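Local atomic coordinates of uncharacterized protein (Bacteroides ovatus, PDB entry 4FXT), a protein that is of unknown function but pairs a transthyretin-like N-terminal domain with an E-set-like C-terminal domain, both all-beta, with no helix. Residues Y176-V181 with Y193-V199; E146-L151 with A163-P168; Y16-V21 with T95-R101. The contacts are given in a common frame with arbitrary orientation. Residues are numbered along the deposited sequence.

Contact 1 of 3, residues Y176-V181 with Y193-V199; sequences YLYARV and YSQSIKV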
loop_
_atom_site.group_PDB
_atom_site.type_symbol
_atom_site.label_atom_id
_atom_site.label_comp_id
_atom_site.label_asym_id
_atom_site.label_seq_id
_atom_site.Cartn_x
_atom_site.Cartn_y
_atom_site.Cartn_z
ATOM N N TYR A 176 4.357 17.689 13.653
ATOM C CA TYR A 176 4.750 16.428 13.004
ATOM C C TYR A 176 4.261 16.389 11.559
ATOM O O TYR A 176 3.423 17.207 11.171
ATOM C CB TYR A 176 4.177 15.203 13.781
ATOM C CG TYR A 176 2.660 15.195 13.927
ATOM C CD1 TYR A 176 1.846 14.590 12.970
ATOM C CD2 TYR A 176 2.044 15.762 15.034
ATOM C CE1 TYR A 176 0.453 14.579 13.102
ATOM C CE2 TYR A 176 0.656 15.750 15.179
ATOM C CZ TYR A 176 -0.136 15.160 14.210
ATOM O OH TYR A 176 -1.501 15.133 14.348
ATOM N N LEU A 177 4.710 15.379 10.798
ATOM C CA LEU A 177 4.258 15.113 9.434
ATOM C C LEU A 177 4.201 13.603 9.192
ATOM O O LEU A 177 4.694 12.809 9.991
ATOM C CB LEU A 177 5.127 15.803 8.357
ATOM C CG LEU A 177 6.673 15.522 8.325
ATOM C CD1 LEU A 177 7.034 14.070 7.928
ATOM C CD2 LEU A 177 7.356 16.446 7.362
ATOM N N TYR A 178 3.645 13.219 8.058
ATOM C CA TYR A 178 3.579 11.822 7.673
ATOM C C TYR A 178 4.486 11.631 6.487
ATOM O O TYR A 178 4.525 12.482 5.590
ATOM C CB TYR A 178 2.141 11.389 7.393
ATOM C CG TYR A 178 1.276 11.446 8.639
ATOM C CD1 TYR A 178 0.616 12.622 9.003
ATOM C CD2 TYR A 178 1.120 10.328 9.454
ATOM C CE1 TYR A 178 -0.192 12.674 10.139
ATOM C CE2 TYR A 178 0.318 10.367 10.591
ATOM C CZ TYR A 178 -0.323 11.547 10.940
ATOM O OH TYR A 178 -1.062 11.598 12.094
ATOM N N ALA A 179 5.299 10.567 6.539
ATOM C CA ALA A 179 6.278 10.249 5.510
ATOM C C ALA A 179 6.019 8.890 4.963
ATOM O O ALA A 179 5.518 8.027 5.694
ATOM C CB ALA A 179 7.677 10.334 6.074
ATOM N N ARG A 180 6.344 8.683 3.679
ATOM C CA ARG A 180 6.059 7.406 3.027
ATOM C C ARG A 180 6.934 7.178 1.788
ATOM O O ARG A 180 7.294 8.133 1.101
ATOM C CB ARG A 180 4.573 7.412 2.612
ATOM C CG ARG A 180 3.926 6.069 2.639
ATOM C CD ARG A 180 2.466 6.198 2.331
ATOM N NE ARG A 180 1.817 4.893 2.390
ATOM C CZ ARG A 180 0.640 4.617 1.848
ATOM N NH1 ARG A 180 -0.009 5.542 1.151
ATOM N NH2 ARG A 180 0.132 3.395 1.942
ATOM N N VAL A 181 7.226 5.915 1.484
ATOM C CA VAL A 181 8.051 5.517 0.337
ATOM C C VAL A 181 7.170 4.717 -0.616
ATOM O O VAL A 181 6.452 3.829 -0.157
ATOM C CB VAL A 181 9.331 4.724 0.757
ATOM C CG1 VAL A 181 10.191 4.385 -0.442
ATOM C CG2 VAL A 181 10.153 5.472 1.791
ATOM N N TYR A 193 3.319 1.112 -1.674
ATOM C CA TYR A 193 3.903 1.938 -0.639
ATOM C C TYR A 193 4.230 1.219 0.645
ATOM O O TYR A 193 3.720 0.143 0.974
ATOM C CB TYR A 193 2.905 3.057 -0.264
ATOM C CG TYR A 193 2.462 3.974 -1.385
ATOM C CD1 TYR A 193 1.374 3.644 -2.196
ATOM C CD2 TYR A 193 3.064 5.215 -1.575
ATOM C CE1 TYR A 193 0.946 4.496 -3.209
ATOM C CE2 TYR A 193 2.641 6.078 -2.582
ATOM C CZ TYR A 193 1.572 5.722 -3.384
ATOM O OH TYR A 193 1.160 6.605 -4.352
ATOM N N SER A 194 5.063 1.910 1.417
ATOM C CA SER A 194 5.422 1.619 2.789
ATOM C C SER A 194 4.284 2.051 3.650
ATOM O O SER A 194 3.332 2.662 3.144
ATOM C CB SER A 194 6.710 2.348 3.142
ATOM O OG SER A 194 6.442 3.741 3.142
ATOM N N GLN A 195 4.404 1.876 4.959
ATOM C CA GLN A 195 3.366 2.393 5.815
ATOM C C GLN A 195 3.536 3.916 5.935
ATOM O O GLN A 195 4.658 4.409 5.757
ATOM C CB GLN A 195 3.385 1.687 7.180
ATOM C CG GLN A 195 2.776 0.267 7.117
ATOM C CD GLN A 195 1.288 0.201 6.695
ATOM O OE1 GLN A 195 0.423 0.948 7.212
ATOM N NE2 GLN A 195 0.951 -0.737 5.784
ATOM N N SER A 196 2.402 4.666 6.123
ATOM C CA SER A 196 2.465 6.113 6.353
ATOM C C SER A 196 2.871 6.310 7.804
ATOM O O SER A 196 2.135 5.890 8.677
ATOM C CB SER A 196 1.157 6.786 6.010
ATOM O OG SER A 196 1.241 8.181 6.246
ATOM N N ILE A 197 4.103 6.799 8.029
ATOM C CA ILE A 197 4.735 6.916 9.336
ATOM C C ILE A 197 4.817 8.366 9.783
ATOM O O ILE A 197 5.344 9.225 9.066
ATOM C CB ILE A 197 6.162 6.282 9.261
ATOM C CG1 ILE A 197 6.051 4.790 8.849
ATOM C CG2 ILE A 197 6.928 6.469 10.593
ATOM C CD1 ILE A 197 7.326 4.116 8.643
ATOM N N LYS A 198 4.331 8.606 11.015
ATOM C CA LYS A 198 4.408 9.918 11.650
ATOM C C LYS A 198 5.851 10.228 12.030
ATOM O O LYS A 198 6.558 9.359 12.570
ATOM C CB LYS A 198 3.508 10.002 12.879
ATOM C CG LYS A 198 3.411 11.431 13.387
ATOM C CD LYS A 198 3.001 11.601 14.844
ATOM C CE LYS A 198 1.608 11.234 15.223
ATOM N NZ LYS A 198 1.372 11.706 16.621
ATOM N N VAL A 199 6.295 11.454 11.720
ATOM C CA VAL A 199 7.651 11.928 11.993
ATOM C C VAL A 199 7.552 13.210 12.790
ATOM O O VAL A 199 7.020 14.197 12.273
ATOM C CB VAL A 199 8.474 12.128 10.696
ATOM C CG1 VAL A 199 9.903 12.561 10.999
ATOM C CG2 VAL A 199 8.466 10.886 9.831
#
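K198 lays its aliphatic chain and its charge over the ring of Y176. Its CD is 4.0 Å and its NZ 4.3 Å from the centroid of the Y176 ring. The first is a CH-pi contact; the second is a cation-pi contact almost on the ring normal. The two strands carrying this pair run antiparallel. L177 and V199 form a hydrogen-bonded pair, with L177 N to V199 O at 3.0 Å and V199 N to L177 O at 2.7 Å. Y178 and K198 follow as a non-hydrogen-bonded pair. A179 and I197 pair again, with A179 N to I197 O at 2.9 Å and I197 N to A179 O at 3.0 Å. L177, A179, I197 and V199 share one face; L177 CD1 is 3.7 Å from V199 CB, and A179 CB 3.9 Å from V199 CG2. The regular ladder covers I197 to V199; before it, at 194-196, the second strand is broken. There V181 N donates to S194 OG and S194 N to V181 O, both at 2.8 Å. R180 NE donates to S194 O at 2.8 Å. The R180 guanidinium lies flat on the Y193 ring, centres 4.4 Å apart, and also bonds V23 O and T140 O. This is an antiparallel beta hairpin at the edge of one sheet of the E-set-like C-terminal domain.

Contact 2 of 3, residues E146-L151 with A163-P168; sequences EAELKL and AEIEIP. With EDO (1,2-ethanediol), chain O.
Strands 147-150 and 163-166 run roughly antiparallel, at 146° between their directions. Their axes come no closer than 7.3 Å. They belong to different sheets and meet through side chains. A147 to K150 and A163 to P168 are extended; E146 and L151 have psi near -22° and -8°. E146 and A147 both face L134 in a classic beta bulge. A163 CB points toward L151, 4.1 Å from L151 CD2. E164 turns away, but E164 O is 3.5 Å from L149 CD2. I165 lies opposite L149 (t, p), CA to CA 6.3 Å. With both chi angles t, I165 extends CD1 to 3.6 Å from E148 C, 3.9 Å from L149 CB and 4.2 Å from A147 CB. I167 points away from 146-151; its side chain touches I112. P168, C-gamma endo, places CG 3.8 Å from A147 CB. At the E146 end, a 1,2-ethanediol, probably from the crystallisation liquor, donates from O2 to E146 OE1 at 3.0 Å. Here the edges of the two sheets of a beta sandwich approach without pairing, consistent with the E-set family. The chemistry implies that apolar side chains, with no direct hydrogen bond, hold these edges together.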
loop_
_atom_site.group_PDB
_atom_site.type_symbol
_atom_site.label_atom_id
_atom_site.label_comp_id
_atom_site.label_asym_id
_atom_site.label_seq_id
_atom_site.Cartn_x
_atom_site.Cartn_y
_atom_site.Cartn_z
ATOM N N GLU A 146 2.682 16.991 0.163
ATOM C CA GLU A 146 3.112 18.375 0.385
ATOM C C GLU A 146 4.508 18.552 -0.251
ATOM O O GLU A 146 4.902 19.660 -0.615
ATOM C CB GLU A 146 3.092 18.719 1.888
ATOM C CG GLU A 146 2.764 20.175 2.146
ATOM C CD GLU A 146 1.360 20.568 1.747
ATOM O OE1 GLU A 146 0.452 19.701 1.780
ATOM O OE2 GLU A 146 1.166 21.764 1.430
ATOM N N ALA A 147 5.216 17.425 -0.427
ATOM C CA ALA A 147 6.524 17.329 -1.053
ATOM C C ALA A 147 6.782 15.920 -1.575
ATOM O O ALA A 147 6.320 14.938 -0.972
ATOM C CB ALA A 147 7.602 17.717 -0.058
ATOM N N GLU A 148 7.519 15.811 -2.695
ATOM C CA GLU A 148 7.901 14.500 -3.240
ATOM C C GLU A 148 9.336 14.544 -3.671
ATOM O O GLU A 148 9.898 15.620 -3.897
ATOM C CB GLU A 148 7.011 13.995 -4.400
ATOM C CG GLU A 148 7.125 14.681 -5.747
ATOM C CD GLU A 148 6.373 14.021 -6.898
ATOM O OE1 GLU A 148 6.164 12.784 -6.863
ATOM O OE2 GLU A 148 6.080 14.735 -7.885
ATOM N N LEU A 149 9.933 13.368 -3.785
ATOM C CA LEU A 149 11.297 13.164 -4.260
ATOM C C LEU A 149 11.287 11.968 -5.187
ATOM O O LEU A 149 10.903 10.892 -4.752
ATOM C CB LEU A 149 12.239 12.983 -3.068
ATOM C CG LEU A 149 13.715 12.914 -3.373
ATOM C CD1 LEU A 149 14.194 14.187 -4.057
ATOM C CD2 LEU A 149 14.487 12.721 -2.103
ATOM N N LYS A 150 11.557 12.167 -6.480
ATOM C CA LYS A 150 11.570 11.076 -7.458
ATOM C C LYS A 150 13.030 10.636 -7.633
ATOM O O LYS A 150 13.869 11.441 -8.035
ATOM C CB LYS A 150 10.906 11.509 -8.768
ATOM C CG LYS A 150 9.450 11.974 -8.610
ATOM C CD LYS A 150 8.755 12.495 -9.899
ATOM C CE LYS A 150 8.423 11.466 -10.954
ATOM N NZ LYS A 150 7.693 12.070 -12.105
ATOM N N LEU A 151 13.354 9.398 -7.246
ATOM C CA LEU A 151 14.721 8.877 -7.222
ATOM C C LEU A 151 15.145 8.139 -8.531
ATOM O O LEU A 151 16.332 7.745 -8.675
ATOM C CB LEU A 151 14.843 7.884 -6.049
ATOM C CG LEU A 151 14.524 8.377 -4.643
ATOM C CD1 LEU A 151 14.644 7.279 -3.667
ATOM C CD2 LEU A 151 15.449 9.482 -4.224
ATOM N N ALA A 163 17.845 8.098 1.514
ATOM C CA ALA A 163 17.506 9.270 0.721
ATOM C C ALA A 163 16.996 10.387 1.644
ATOM O O ALA A 163 16.349 10.103 2.659
ATOM C CB ALA A 163 16.482 8.921 -0.339
ATOM N N GLU A 164 17.335 11.646 1.325
ATOM C CA GLU A 164 16.919 12.770 2.138
ATOM C C GLU A 164 16.060 13.720 1.337
ATOM O O GLU A 164 16.518 14.230 0.306
ATOM C CB GLU A 164 18.126 13.508 2.701
ATOM C CG GLU A 164 18.952 12.696 3.664
ATOM C CD GLU A 164 20.150 13.430 4.218
ATOM O OE1 GLU A 164 20.888 14.060 3.424
ATOM O OE2 GLU A 164 20.390 13.312 5.442
ATOM N N ILE A 165 14.815 13.964 1.828
ATOM C CA ILE A 165 13.821 14.869 1.249
ATOM C C ILE A 165 13.743 16.102 2.144
ATOM O O ILE A 165 13.692 15.981 3.369
ATOM C CB ILE A 165 12.442 14.168 1.060
ATOM C CG1 ILE A 165 11.425 15.090 0.333
ATOM C CG2 ILE A 165 11.894 13.604 2.385
ATOM C CD1 ILE A 165 10.195 14.444 -0.146
ATOM N N GLU A 166 13.754 17.286 1.530
ATOM C CA GLU A 166 13.678 18.552 2.237
ATOM C C GLU A 166 12.224 18.833 2.726
ATOM O O GLU A 166 11.261 18.666 1.976
ATOM C CB GLU A 166 14.173 19.674 1.330
ATOM C CG GLU A 166 14.321 20.997 2.056
ATOM C CD GLU A 166 15.063 22.069 1.285
ATOM O OE1 GLU A 166 16.257 21.862 0.966
ATOM O OE2 GLU A 166 14.497 23.173 1.140
ATOM N N ILE A 167 12.094 19.277 3.994
ATOM C CA ILE A 167 10.819 19.609 4.613
ATOM C C ILE A 167 10.292 20.892 3.942
ATOM O O ILE A 167 11.004 21.907 3.940
ATOM C CB ILE A 167 10.956 19.749 6.156
ATOM C CG1 ILE A 167 11.574 18.507 6.786
ATOM C CG2 ILE A 167 9.610 20.069 6.786
ATOM C CD1 ILE A 167 11.958 18.619 8.260
ATOM N N PRO A 168 9.088 20.859 3.329
ATOM C CA PRO A 168 8.582 22.058 2.641
ATOM C C PRO A 168 8.169 23.170 3.634
ATOM O O PRO A 168 7.953 22.906 4.821
ATOM C CB PRO A 168 7.374 21.529 1.850
ATOM C CG PRO A 168 6.914 20.346 2.606
ATOM C CD PRO A 168 8.151 19.724 3.194
HETATM C C1 EDO O . -1.315 14.696 2.343
HETATM O O1 EDO O . -2.082 14.574 3.553
HETATM C C2 EDO O . -1.184 16.161 1.807
HETATM O O2 EDO O . -0.363 16.986 2.628
#

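Contact 3 of 3, residues Y16-V21 with T95-R101; sequences YDGEAV and TPYFFVR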
loop_
_atom_site.group_PDB
_atom_site.type_symbol
_atom_site.label_atom_id
_atom_site.label_comp_id
_atom_site.label_asym_id
_atom_site.label_seq_id
_atom_site.Cartn_x
_atom_site.Cartn_y
_atom_site.Cartn_z
ATOM N N TYR A 16 1.530 -9.818 2.019
ATOM C CA TYR A 16 2.739 -10.298 1.362
ATOM C C TYR A 16 3.785 -10.493 2.405
ATOM O O TYR A 16 4.024 -9.567 3.188
ATOM C CB TYR A 16 3.250 -9.389 0.241
ATOM C CG TYR A 16 4.570 -9.874 -0.321
ATOM C CD1 TYR A 16 4.620 -10.947 -1.202
ATOM C CD2 TYR A 16 5.776 -9.301 0.076
ATOM C CE1 TYR A 16 5.835 -11.418 -1.705
ATOM C CE2 TYR A 16 6.997 -9.771 -0.405
ATOM C CZ TYR A 16 7.021 -10.822 -1.311
ATOM O OH TYR A 16 8.209 -11.285 -1.826
ATOM N N ASP A 17 4.429 -11.689 2.398
ATOM C CA ASP A 17 5.479 -12.077 3.331
ATOM C C ASP A 17 5.036 -11.632 4.744
ATOM O O ASP A 17 5.764 -10.893 5.426
ATOM C CB ASP A 17 6.862 -11.487 2.902
ATOM C CG ASP A 17 8.107 -11.974 3.670
ATOM O OD1 ASP A 17 7.973 -12.873 4.539
ATOM O OD2 ASP A 17 9.212 -11.495 3.365
ATOM N N GLY A 18 3.793 -12.000 5.089
ATOM C CA GLY A 18 3.157 -11.745 6.381
ATOM C C GLY A 18 2.972 -10.310 6.820
ATOM O O GLY A 18 2.713 -10.053 7.999
ATOM N N GLU A 19 3.125 -9.369 5.888
ATOM C CA GLU A 19 3.000 -7.928 6.137
ATOM C C GLU A 19 1.870 -7.327 5.331
ATOM O O GLU A 19 1.639 -7.747 4.176
ATOM C CB GLU A 19 4.312 -7.192 5.782
ATOM C CG GLU A 19 5.516 -7.556 6.620
ATOM C CD GLU A 19 6.747 -6.692 6.415
ATOM O OE1 GLU A 19 6.601 -5.485 6.105
ATOM O OE2 GLU A 19 7.860 -7.203 6.673
ATOM N N ALA A 20 1.182 -6.323 5.904
ATOM C CA ALA A 20 0.127 -5.623 5.161
ATOM C C ALA A 20 0.750 -4.752 4.080
ATOM O O ALA A 20 1.690 -3.995 4.363
ATOM C CB ALA A 20 -0.722 -4.795 6.104
ATOM N N VAL A 21 0.293 -4.931 2.842
ATOM C CA VAL A 21 0.822 -4.232 1.665
ATOM C C VAL A 21 0.212 -2.832 1.589
ATOM O O VAL A 21 -0.988 -2.680 1.370
ATOM C CB VAL A 21 0.585 -5.020 0.354
ATOM C CG1 VAL A 21 1.113 -4.255 -0.840
ATOM C CG2 VAL A 21 1.248 -6.384 0.417
ATOM N N THR A 95 0.596 -10.664 -4.363
ATOM C CA THR A 95 1.987 -10.765 -4.788
ATOM C C THR A 95 2.304 -9.409 -5.505
ATOM O O THR A 95 1.990 -9.230 -6.689
ATOM C CB THR A 95 2.270 -12.056 -5.633
ATOM O OG1 THR A 95 1.649 -11.972 -6.912
ATOM C CG2 THR A 95 1.875 -13.364 -4.901
ATOM N N PRO A 96 2.873 -8.427 -4.754
ATOM C CA PRO A 96 3.239 -7.139 -5.373
ATOM C C PRO A 96 4.326 -7.300 -6.441
ATOM O O PRO A 96 5.058 -8.301 -6.432
ATOM C CB PRO A 96 3.762 -6.299 -4.194
ATOM C CG PRO A 96 3.587 -7.108 -2.984
ATOM C CD PRO A 96 3.347 -8.505 -3.355
ATOM N N TYR A 97 4.424 -6.330 -7.381
ATOM C CA TYR A 97 5.453 -6.414 -8.418
ATOM C C TYR A 97 6.791 -6.081 -7.760
ATOM O O TYR A 97 7.767 -6.838 -7.860
ATOM C CB TYR A 97 5.113 -5.510 -9.598
ATOM C CG TYR A 97 3.792 -5.893 -10.240
ATOM C CD1 TYR A 97 3.693 -7.011 -11.061
ATOM C CD2 TYR A 97 2.643 -5.125 -10.042
ATOM C CE1 TYR A 97 2.478 -7.385 -11.630
ATOM C CE2 TYR A 97 1.428 -5.477 -10.623
ATOM C CZ TYR A 97 1.354 -6.608 -11.425
ATOM O OH TYR A 97 0.185 -6.988 -12.047
ATOM N N PHE A 98 6.770 -5.014 -6.972
ATOM C CA PHE A 98 7.830 -4.524 -6.115
ATOM C C PHE A 98 7.268 -4.313 -4.725
ATOM O O PHE A 98 6.099 -3.896 -4.593
ATOM C CB PHE A 98 8.441 -3.240 -6.683
ATOM C CG PHE A 98 9.252 -3.404 -7.941
ATOM C CD1 PHE A 98 8.649 -3.341 -9.189
ATOM C CD2 PHE A 98 10.623 -3.585 -7.880
ATOM C CE1 PHE A 98 9.398 -3.485 -10.356
ATOM C CE2 PHE A 98 11.378 -3.706 -9.046
ATOM C CZ PHE A 98 10.757 -3.671 -10.277
ATOM N N PHE A 99 8.058 -4.646 -3.693
ATOM C CA PHE A 99 7.600 -4.508 -2.313
ATOM C C PHE A 99 8.557 -3.606 -1.521
ATOM O O PHE A 99 9.776 -3.689 -1.702
ATOM C CB PHE A 99 7.461 -5.892 -1.659
ATOM C CG PHE A 99 6.999 -5.904 -0.215
ATOM C CD1 PHE A 99 5.698 -5.521 0.127
ATOM C CD2 PHE A 99 7.831 -6.362 0.790
ATOM C CE1 PHE A 99 5.264 -5.537 1.460
ATOM C CE2 PHE A 99 7.392 -6.405 2.119
ATOM C CZ PHE A 99 6.109 -5.996 2.448
ATOM N N VAL A 100 7.990 -2.716 -0.681
ATOM C CA VAL A 100 8.780 -1.807 0.165
ATOM C C VAL A 100 8.743 -2.308 1.611
ATOM O O VAL A 100 7.647 -2.404 2.178
ATOM C CB VAL A 100 8.310 -0.318 0.086
ATOM C CG1 VAL A 100 9.363 0.603 0.712
ATOM C CG2 VAL A 100 8.060 0.112 -1.358
ATOM N N ARG A 101 9.913 -2.624 2.201
ATOM C CA ARG A 101 9.964 -3.009 3.648
ATOM C C ARG A 101 11.081 -2.279 4.443
ATOM O O ARG A 101 11.949 -1.585 3.892
ATOM C CB ARG A 101 10.173 -4.523 3.858
ATOM C CG ARG A 101 11.609 -5.019 3.606
ATOM C CD ARG A 101 11.670 -6.511 3.786
ATOM N NE ARG A 101 10.957 -7.217 2.718
ATOM C CZ ARG A 101 10.354 -8.391 2.867
ATOM N NH1 ARG A 101 10.287 -8.968 4.068
ATOM N NH2 ARG A 101 9.769 -8.979 1.826
HETATM O O HOH W 1 10.394 -7.100 6.727
#
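A tight type I' beta turn of the N-terminal domain, Y16 to E19, meets the start of the first strand of the C-terminal domain. This is part of the junction between the two domains. Y16 N bonds E19 O at 3.0 Å and E19 N bonds Y16 O at 2.9 Å, which closes the turn. D17 and G18 at its corner both have positive phi, as the turn type requires. Y16 directs its ring edge at the face of F99 in an edge-to-face pair. The centroids are 4.9 Å apart and the planes lie at 62°. At its CD1 atom, the Y16 ring meets P96, with Y16 CD1 3.5 Å from P96 CD. V21 adds to this apolar patch: V21 CG2 is 4.2 Å from both P96 CG and F99 CE1. Next to the rings, R101 reaches the turn. R101 NH1 and NH2 both donate to D17 OD2, at 2.8 and 3.0 Å, in a salt bridge. E19 OE2 is 4.0 Å from R101 NH1, a long ion pair without a direct hydrogen bond. One water links them, 2.5 Å from E19 OE2 and 3.3 Å from R101 NH1. R101 NE also bonds N119 OD1 of strand 111-120. The two domains are thus linked here both by apolar ring contacts and by the opposite charges of R101 and the acidic turn.

Overall arrangement
Contacts 1 and 2 lie inside the C-terminal domain, while contact 3 joins that domain to the N-terminal one. The centres of contacts 1 and 2 are 12 Å apart, and their nearest atoms about 4 Å. They share a sheet, since strands 147-150 and 192-200 are its two outermost strands. Strand 160-166 of contact 2 lies in the other sheet, which also holds strand 98-108 of contact 3. Contacts 1 and 3, with centres about 17 Å apart, touch: S194 CB and V181 CG1 are each 4.0 Å from V100 CG1. Contact 2 is remote from contact 3, about 23 Å between centres. No active site is known.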